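Local coordinates for antifreeze protein (PDB 3P4G) that probably binds ice as a hyperactive, calcium-dependent antifreeze protein, through ordered water anchored on one side of its beta-helix, at residues Ala54-Val59 against Thr81-Leu86; Val76-Thr81 against Lys95-Thr100; Ile239-Ser244 against Val260-His265. All coordinates share one frame; numbering follows the deposited sequence. Where two conformers were deposited one is given.

Contact 1: Ala54-Val59 against Thr81-Leu86; sequences AGDDKV and TGNDQL. With CA (calcium ion), chain F; CA (calcium ion), chain G; CA (calcium ion), chain E.
G55 and D57 meet T81 and D84 around one calcium ion, and this is the tight part of the contact. The ion takes the backbone O of G55 and T81, OD2 of D57 and OD1 of D84. D57 OD2 and D84 OD1 each lie 2.3 Å from it. L53 O and M79 O complete its six ligands. The two carboxylates lie side by side and point the same way, with planes only 4° apart. Both side chains take nearly the same first torsion (chi1 -57° in D57), which turns each CG to the row of ions. Each carboxylate spans two ions: D57 OD1 joins A54 O on one neighbouring calcium, and D84 OD2 joins G82 O on another. D84 OD1 also accepts D57 N at 2.9 Å, through its anti lone pair. Beyond the ions the chains become parallel strands, tied by Q85 N to D57 O and by V59 N to Q85 O. On the buried face V59 CG1 packs on L86 CD1 at 3.8 Å, and M79 touches both residues.

The outer side is looser. D56 OD1 receives N83 N at 2.8 Å, from 47° above the carboxylate plane. One water links D56 OD2 to N83 ND2, while the N83 side chain pairs chiefly with N102. A second water links G55 N to T81 OG1. K58 and Q85 run out side by side, extended and exposed, with K58 CE no nearer than 4.0 Å to Q85 NE2.

D57 OD2 and D84 OD1 are just 3.1 Å apart. Without the calcium that binds both, such oxygens would probably repel, consistent with a fold that depends on bound calcium.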
loop_
_atom_site.group_PDB
_atom_site.type_symbol
_atom_site.label_atom_id
_atom_site.label_comp_id
_atom_site.label_asym_id
_atom_site.label_seq_id
_atom_site.Cartn_x
_atom_site.Cartn_y
_atom_site.Cartn_z
ATOM N N ALA A 54 0.417 15.086 27.170
ATOM C CA ALA A 54 -0.864 15.673 26.735
ATOM C C ALA A 54 -0.685 17.043 26.070
ATOM O O ALA A 54 0.388 17.691 26.147
ATOM C CB ALA A 54 -1.872 15.741 27.875
ATOM N N GLY A 55 -1.761 17.475 25.422
ATOM C CA GLY A 55 -1.699 18.735 24.702
ATOM C C GLY A 55 -1.412 18.491 23.236
ATOM O O GLY A 55 -0.942 17.417 22.841
ATOM N N ASP A 56 -1.675 19.505 22.440
ATOM C CA ASP A 56 -1.405 19.421 20.996
ATOM C C ASP A 56 0.005 20.018 20.802
ATOM O O ASP A 56 0.188 21.245 20.793
ATOM C CB ASP A 56 -2.445 20.253 20.254
ATOM C CG ASP A 56 -3.875 19.730 20.431
ATOM O OD1 ASP A 56 -4.067 18.546 20.794
ATOM O OD2 ASP A 56 -4.814 20.550 20.221
ATOM N N ASP A 57 0.986 19.128 20.685
ATOM C CA ASP A 57 2.407 19.493 20.779
ATOM C C ASP A 57 3.018 19.532 19.390
ATOM O O ASP A 57 2.660 18.747 18.509
ATOM C CB ASP A 57 3.150 18.428 21.583
ATOM C CG ASP A 57 2.551 18.225 22.974
ATOM O OD1 ASP A 57 2.528 19.182 23.803
ATOM O OD2 ASP A 57 2.110 17.103 23.249
ATOM N N LYS A 58 4.017 20.384 19.226
ATOM C CA LYS A 58 4.777 20.438 17.995
ATOM C C LYS A 58 6.217 20.133 18.398
ATOM O O LYS A 58 6.731 20.686 19.390
ATOM C CB LYS A 58 4.747 21.835 17.348
ATOM C CG LYS A 58 5.591 21.858 16.014
ATOM C CD LYS A 58 5.180 23.040 15.104
ATOM C CE LYS A 58 6.119 23.199 13.869
ATOM N NZ LYS A 58 5.748 24.480 13.149
ATOM N N VAL A 59 6.827 19.210 17.665
ATOM C CA VAL A 59 8.240 18.831 17.853
ATOM C C VAL A 59 8.957 18.887 16.485
ATOM O O VAL A 59 8.451 18.362 15.480
ATOM C CB VAL A 59 8.374 17.409 18.455
ATOM C CG1 VAL A 59 9.856 17.028 18.459
ATOM C CG2 VAL A 59 7.786 17.303 19.885
ATOM N N THR A 81 -1.102 11.797 23.894
ATOM C CA THR A 81 -2.473 12.183 23.581
ATOM C C THR A 81 -2.441 13.564 22.926
ATOM O O THR A 81 -1.477 14.336 23.076
ATOM C CB THR A 81 -3.409 12.198 24.824
ATOM O OG1 THR A 81 -2.986 13.174 25.794
ATOM C CG2 THR A 81 -3.479 10.763 25.457
ATOM N N GLY A 82 -3.477 13.876 22.174
ATOM C CA GLY A 82 -3.489 15.188 21.517
ATOM C C GLY A 82 -3.297 15.093 20.021
ATOM O O GLY A 82 -2.851 14.058 19.503
ATOM N N ASN A 83 -3.627 16.194 19.345
ATOM C CA ASN A 83 -3.404 16.327 17.889
ATOM C C ASN A 83 -1.993 16.941 17.698
ATOM O O ASN A 83 -1.822 18.174 17.785
ATOM C CB ASN A 83 -4.455 17.289 17.293
ATOM C CG ASN A 83 -5.889 16.787 17.438
ATOM O OD1 ASN A 83 -6.182 15.574 17.464
ATOM N ND2 ASN A 83 -6.811 17.739 17.535
ATOM N N ASP A 84 -0.987 16.086 17.508
ATOM C CA ASP A 84 0.441 16.491 17.579
ATOM C C ASP A 84 1.074 16.615 16.216
ATOM O O ASP A 84 0.623 15.953 15.267
ATOM C CB ASP A 84 1.214 15.494 18.423
ATOM C CG ASP A 84 0.612 15.329 19.822
ATOM O OD1 ASP A 84 0.644 16.284 20.660
ATOM O OD2 ASP A 84 0.070 14.248 20.115
ATOM N N GLN A 85 2.142 17.414 16.122
ATOM C CA GLN A 85 2.759 17.667 14.801
ATOM C C GLN A 85 4.253 17.476 14.959
ATOM O O GLN A 85 4.882 18.140 15.814
ATOM C CB GLN A 85 2.464 19.088 14.396
ATOM C CG GLN A 85 2.860 19.401 12.942
ATOM C CD GLN A 85 2.404 20.796 12.525
ATOM O OE1 GLN A 85 1.344 21.259 12.938
ATOM N NE2 GLN A 85 3.217 21.469 11.712
ATOM N N LEU A 86 4.802 16.554 14.183
ATOM C CA LEU A 86 6.225 16.190 14.268
ATOM C C LEU A 86 6.934 16.417 12.972
ATOM O O LEU A 86 6.422 16.066 11.890
ATOM C CB LEU A 86 6.363 14.725 14.741
ATOM C CG LEU A 86 7.773 14.117 14.632
ATOM C CD1 LEU A 86 8.736 14.892 15.562
ATOM C CD2 LEU A 86 7.700 12.630 15.038
HETATM CA CA CA F . 0.512 15.460 22.819
HETATM CA CA CA G . -1.198 12.370 19.524
HETATM CA CA CA E . 2.421 18.575 26.026
HETATM O O HOH W 1 -4.167 15.545 25.308
HETATM O O HOH W 2 -5.664 20.519 17.683
#

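Contact 2: Val76-Thr81 against Lys95-Thr100; sequences VLDMGT and KIDAGT. With CA (calcium ion), chain G; CA (calcium ion), chain F; CA (calcium ion), chain H.
In a calcium site between successive coils of the beta-helix, G80 O meets A98 O and T100 O on one ion. A98 O lies 2.4 Å from that ion, and G82, D84 and D103 supply the other ligands. M79 O and G99 O bind the next calcium on either side, so the ions run on from coil to coil. At the end of the segments T81 and T100 lie side by side, pointing the same way, with T81 CG2 at 3.4 Å from T100 OG1. Such a rank of threonines, one on most coils, is probably part of the ice-binding surface in this right-handed beta-helix.

Before the calcium site the chains form a short parallel ladder. L77 N bonds to K95 O at 3.1 Å, D97 N to L77 O, and M79 N to D97 O. V76 N adds a weak bond to K95 O. L77 and I96 face the interior, where both touch L86. M79 starts toward A98, with CB 3.8 Å from A98 O, but its chain bends at chi2 and chi3 and leads away, also reaching L86.

On the other face D78 and D97 stand side by side, their carboxylate planes 13° apart. The like-charged D78 OD1 and D97 OD2 stay 3.9 Å apart. One water donates to both. A second water donates to D97 OD2 and, weakly, to D78 OD2. D78 OD1 and D97 OD1 each accept the backbone N two residues on, an Asx turn. G80 N reaches D78 OD1 at 2.9 Å from above the carboxylate plane, and G99 N reaches D97 OD1 likewise, 59° out of plane.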
loop_
_atom_site.group_PDB
_atom_site.type_symbol
_atom_site.label_atom_id
_atom_site.label_comp_id
_atom_site.label_asym_id
_atom_site.label_seq_id
_atom_site.Cartn_x
_atom_site.Cartn_y
_atom_site.Cartn_z
ATOM N N VAL A 76 10.755 5.726 21.616
ATOM C CA VAL A 76 11.771 6.716 21.938
ATOM C C VAL A 76 11.144 8.122 21.937
ATOM O O VAL A 76 11.373 8.925 22.879
ATOM C CB VAL A 76 12.943 6.628 20.947
ATOM C CG1 VAL A 76 13.948 7.749 21.184
ATOM C CG2 VAL A 76 13.622 5.209 21.093
ATOM N N LEU A 77 10.327 8.385 20.928
ATOM C CA LEU A 77 9.693 9.686 20.792
ATOM C C LEU A 77 8.178 9.443 20.863
ATOM O O LEU A 77 7.644 8.701 20.043
ATOM C CB LEU A 77 10.125 10.297 19.457
ATOM C CG LEU A 77 9.458 11.556 18.958
ATOM C CD1 LEU A 77 9.187 12.599 19.971
ATOM C CD2 LEU A 77 10.402 12.125 17.875
ATOM N N ASP A 78 7.527 10.047 21.866
ATOM C CA ASP A 78 6.083 9.865 22.083
ATOM C C ASP A 78 5.394 11.235 22.044
ATOM O O ASP A 78 5.744 12.144 22.835
ATOM C CB ASP A 78 5.892 9.097 23.417
ATOM C CG ASP A 78 4.451 8.787 23.752
ATOM O OD1 ASP A 78 3.514 9.104 23.007
ATOM O OD2 ASP A 78 4.243 8.210 24.850
ATOM N N MET A 79 4.484 11.401 21.090
ATOM C CA MET A 79 3.800 12.708 20.891
ATOM C C MET A 79 2.621 12.780 21.877
ATOM O O MET A 79 2.089 13.866 22.166
ATOM C CB MET A 79 3.333 12.887 19.448
ATOM C CG MET A 79 4.494 12.838 18.426
ATOM S SD MET A 79 5.771 14.124 18.692
ATOM C CE MET A 79 4.922 15.660 18.257
ATOM N N GLY A 80 2.265 11.621 22.414
ATOM C CA GLY A 80 1.217 11.485 23.454
ATOM C C GLY A 80 -0.187 11.701 22.940
ATOM O O GLY A 80 -0.467 11.731 21.706
ATOM N N THR A 81 -1.102 11.797 23.894
ATOM C CA THR A 81 -2.473 12.183 23.581
ATOM C C THR A 81 -2.441 13.564 22.926
ATOM O O THR A 81 -1.477 14.336 23.076
ATOM C CB THR A 81 -3.409 12.198 24.824
ATOM O OG1 THR A 81 -2.986 13.174 25.794
ATOM C CG2 THR A 81 -3.479 10.763 25.457
ATOM N N LYS A 95 11.876 4.199 17.945
ATOM C CA LYS A 95 10.444 4.121 17.685
ATOM C C LYS A 95 9.707 5.446 17.919
ATOM O O LYS A 95 9.941 6.112 18.907
ATOM C CB LYS A 95 9.798 3.030 18.558
ATOM C CG LYS A 95 8.250 2.978 18.416
ATOM C CD LYS A 95 7.660 1.782 19.214
ATOM C CE LYS A 95 6.149 1.803 19.040
ATOM N NZ LYS A 95 5.551 0.614 19.701
ATOM N N ILE A 96 8.792 5.777 17.020
ATOM C CA ILE A 96 7.894 6.946 17.191
ATOM C C ILE A 96 6.491 6.432 17.479
ATOM O O ILE A 96 5.987 5.513 16.808
ATOM C CB ILE A 96 7.859 7.829 15.939
ATOM C CG1 ILE A 96 9.237 8.521 15.720
ATOM C CG2 ILE A 96 6.737 8.936 16.039
ATOM C CD1 ILE A 96 9.313 9.197 14.341
ATOM N N ASP A 97 5.859 7.023 18.493
ATOM C CA ASP A 97 4.436 6.767 18.714
ATOM C C ASP A 97 3.764 8.153 18.713
ATOM O O ASP A 97 4.122 9.024 19.526
ATOM C CB ASP A 97 4.266 6.105 20.069
ATOM C CG ASP A 97 2.791 5.911 20.474
ATOM O OD1 ASP A 97 1.858 6.049 19.631
ATOM O OD2 ASP A 97 2.593 5.556 21.683
ATOM N N ALA A 98 2.849 8.352 17.778
ATOM C CA ALA A 98 2.095 9.612 17.717
ATOM C C ALA A 98 0.908 9.609 18.706
ATOM O O ALA A 98 0.336 10.662 19.000
ATOM C CB ALA A 98 1.624 9.898 16.266
ATOM N N GLY A 99 0.592 8.466 19.275
ATOM C CA GLY A 99 -0.510 8.321 20.219
ATOM C C GLY A 99 -1.909 8.548 19.675
ATOM O O GLY A 99 -2.164 8.635 18.448
ATOM N N THR A 100 -2.831 8.630 20.598
ATOM C CA THR A 100 -4.186 9.040 20.244
ATOM C C THR A 100 -4.173 10.467 19.646
ATOM O O THR A 100 -3.174 11.202 19.747
ATOM C CB THR A 100 -5.148 8.975 21.443
ATOM O OG1 THR A 100 -4.821 10.002 22.397
ATOM C CG2 THR A 100 -5.098 7.610 22.147
HETATM CA CA CA G . -1.198 12.370 19.524
HETATM CA CA CA F . 0.512 15.460 22.819
HETATM CA CA CA H . -2.934 9.340 16.266
HETATM O O HOH W 3 1.174 7.698 23.341
HETATM O O HOH W 4 4.061 5.537 23.916
#

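Contact 3: Ile239-Ser244 against Val260-His265; sequences IVRVQS and VLIVEH
V240 CG1 rests on L261 CD1 at 3.7 Å, on the buried face of two parallel strands. I231 backs V240 there, and I280 backs L261. On the opposite face I239 CD1 touches V260 CG1 at 3.8 Å and I262 CD1 at 3.9 Å. I239 and V260 lie side by side, whereas I239 and I262 cross obliquely. Between the two faces runs a regular ladder: V240 N to V260 O, I262 N to V240 O, V242 N to I262 O and E264 N to V242 O.

Polar groups take over toward the C-terminal ends of the strands. R241 CD touches I262 CG2. The R241 chain bends at chi2 and at chi3 (65°, which sets NE), and its NH1 makes a salt bridge to E264 OE2 at 3.0 Å. NH1 comes on the syn side, 32° out of the carboxylate plane, and OE2 is tilted from the guanidinium plane. Q243 lies alongside E264, its amide turned 87° from the carboxylate. Its NE2 bonds to E264 OE1 at 3.3 Å and weakly to OE2. A water donates to E264 OE1 and Q243 O. Together these donors probably limit the carboxylate's rotation. Outermost, H265 CB packs on S244 C at 3.5 Å, and the H265 ring stacks on F284.

In-register parallel strands on successive coils, with aliphatic residues stacked inside, are typical of a right-handed beta-helix.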
loop_
_atom_site.group_PDB
_atom_site.type_symbol
_atom_site.label_atom_id
_atom_site.label_comp_id
_atom_site.label_asym_id
_atom_site.label_seq_id
_atom_site.Cartn_x
_atom_site.Cartn_y
_atom_site.Cartn_z
ATOM N N ILE A 239 -12.638 -5.607 -10.554
ATOM C CA ILE A 239 -12.094 -5.373 -11.893
ATOM C C ILE A 239 -10.553 -5.349 -11.786
ATOM O O ILE A 239 -9.985 -4.651 -10.904
ATOM C CB ILE A 239 -12.635 -4.087 -12.577
ATOM C CG1 ILE A 239 -11.951 -3.985 -13.954
ATOM C CG2 ILE A 239 -12.334 -2.782 -11.730
ATOM C CD1 ILE A 239 -12.747 -3.104 -14.979
ATOM N N VAL A 240 -9.901 -6.145 -12.609
ATOM C CA VAL A 240 -8.438 -6.211 -12.648
ATOM C C VAL A 240 -8.015 -5.814 -14.039
ATOM O O VAL A 240 -8.561 -6.332 -15.036
ATOM C CB VAL A 240 -7.934 -7.634 -12.308
ATOM C CG1 VAL A 240 -6.399 -7.741 -12.446
ATOM C CG2 VAL A 240 -8.345 -8.038 -10.843
ATOM N N ARG A 241 -7.043 -4.913 -14.127
ATOM C CA ARG A 241 -6.527 -4.547 -15.432
ATOM C C ARG A 241 -4.996 -4.695 -15.395
ATOM O O ARG A 241 -4.359 -4.201 -14.455
ATOM C CB ARG A 241 -6.893 -3.122 -15.775
ATOM C CG ARG A 241 -6.277 -2.596 -17.102
ATOM C CD ARG A 241 -7.228 -1.651 -17.770
ATOM N NE ARG A 241 -7.405 -0.461 -16.959
ATOM C CZ ARG A 241 -6.554 0.575 -16.975
ATOM N NH1 ARG A 241 -5.489 0.519 -17.768
ATOM N NH2 ARG A 241 -6.745 1.657 -16.183
ATOM N N VAL A 242 -4.455 -5.381 -16.389
ATOM C CA VAL A 242 -2.983 -5.540 -16.529
ATOM C C VAL A 242 -2.596 -4.946 -17.872
ATOM O O VAL A 242 -3.117 -5.335 -18.942
ATOM C CB VAL A 242 -2.495 -7.012 -16.457
ATOM C CG1 VAL A 242 -0.929 -7.110 -16.637
ATOM C CG2 VAL A 242 -2.973 -7.688 -15.171
ATOM N N GLN A 243 -1.656 -4.004 -17.843
ATOM C CA GLN A 243 -1.329 -3.286 -19.086
ATOM C C GLN A 243 -0.130 -3.779 -19.881
ATOM O O GLN A 243 0.051 -3.356 -21.029
ATOM C CB GLN A 243 -1.152 -1.792 -18.753
ATOM C CG GLN A 243 -2.371 -1.185 -18.115
ATOM C CD GLN A 243 -2.272 0.311 -18.051
ATOM O OE1 GLN A 243 -1.749 0.853 -17.097
ATOM N NE2 GLN A 243 -2.804 0.999 -19.069
ATOM N N SER A 244 0.693 -4.641 -19.283
ATOM C CA SER A 244 1.848 -5.222 -19.968
ATOM C C SER A 244 1.799 -6.748 -19.897
ATOM O O SER A 244 0.781 -7.308 -19.502
ATOM C CB SER A 244 3.173 -4.669 -19.400
ATOM O OG SER A 244 3.174 -3.233 -19.342
ATOM N N VAL A 260 -14.218 -8.772 -13.720
ATOM C CA VAL A 260 -13.746 -8.393 -15.042
ATOM C C VAL A 260 -12.218 -8.425 -15.033
ATOM O O VAL A 260 -11.575 -7.898 -14.090
ATOM C CB VAL A 260 -14.240 -6.947 -15.421
ATOM C CG1 VAL A 260 -13.452 -6.431 -16.632
ATOM C CG2 VAL A 260 -15.799 -6.986 -15.627
ATOM N N LEU A 261 -11.632 -9.029 -16.066
ATOM C CA LEU A 261 -10.175 -8.965 -16.259
ATOM C C LEU A 261 -9.894 -8.353 -17.627
ATOM O O LEU A 261 -10.354 -8.833 -18.654
ATOM C CB LEU A 261 -9.560 -10.371 -16.174
ATOM C CG LEU A 261 -8.059 -10.407 -16.521
ATOM C CD1 LEU A 261 -7.236 -9.576 -15.516
ATOM C CD2 LEU A 261 -7.618 -11.886 -16.407
ATOM N N ILE A 262 -9.190 -7.244 -17.609
ATOM C CA ILE A 262 -8.704 -6.609 -18.831
ATOM C C ILE A 262 -7.225 -6.806 -18.972
ATOM O O ILE A 262 -6.448 -6.393 -18.117
ATOM C CB ILE A 262 -9.051 -5.114 -18.855
ATOM C CG1 ILE A 262 -10.580 -4.969 -18.834
ATOM C CG2 ILE A 262 -8.561 -4.414 -20.188
ATOM C CD1 ILE A 262 -10.972 -3.672 -18.400
ATOM N N VAL A 263 -6.842 -7.421 -20.090
ATOM C CA VAL A 263 -5.424 -7.712 -20.332
ATOM C C VAL A 263 -5.054 -7.005 -21.603
ATOM O O VAL A 263 -5.549 -7.338 -22.696
ATOM C CB VAL A 263 -5.129 -9.253 -20.298
ATOM C CG1 VAL A 263 -6.290 -10.025 -20.696
ATOM C CG2 VAL A 263 -3.943 -9.678 -21.083
ATOM N N GLU A 264 -4.137 -6.040 -21.482
ATOM C CA GLU A 264 -3.851 -5.194 -22.636
ATOM C C GLU A 264 -2.697 -5.705 -23.534
ATOM O O GLU A 264 -2.460 -5.143 -24.604
ATOM C CB GLU A 264 -3.568 -3.766 -22.175
ATOM C CG GLU A 264 -4.721 -3.130 -21.410
ATOM C CD GLU A 264 -4.473 -1.653 -21.065
ATOM O OE1 GLU A 264 -3.461 -1.080 -21.494
ATOM O OE2 GLU A 264 -5.309 -1.043 -20.357
ATOM N N HIS A 265 -1.965 -6.730 -23.080
ATOM C CA HIS A 265 -0.765 -7.196 -23.785
ATOM C C HIS A 265 -0.764 -8.751 -23.838
ATOM O O HIS A 265 -1.845 -9.374 -23.792
ATOM C CB HIS A 265 0.478 -6.539 -23.106
ATOM C CG HIS A 265 1.625 -6.350 -24.045
ATOM N ND1 HIS A 265 2.453 -7.391 -24.430
ATOM C CD2 HIS A 265 2.029 -5.268 -24.754
ATOM C CE1 HIS A 265 3.336 -6.944 -25.316
ATOM N NE2 HIS A 265 3.130 -5.651 -25.492
HETATM O O HOH W 5 -1.066 -1.445 -22.573
#

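Contacts 1 and 2 are neighbours, with centres about 9 Å apart. They share T81 and two calcium ions, and their segments alternate along the chain. Contact 1 lies on strands 58-61 and 85-88, contact 2 on strands 77-78 and 96-97, so they sit on two different walls of the beta-helix, joined through the calcium-bound turns. M79 of contact 2 touches D57, V59, D84 and Q85 of contact 1. Contact 3 comes later in the chain, with its centre about 45 Å from that of contact 1 and about 42 Å from that of contact 2. It belongs to the same run of strands as contact 1. Similar coils are thus stacked along a long rod.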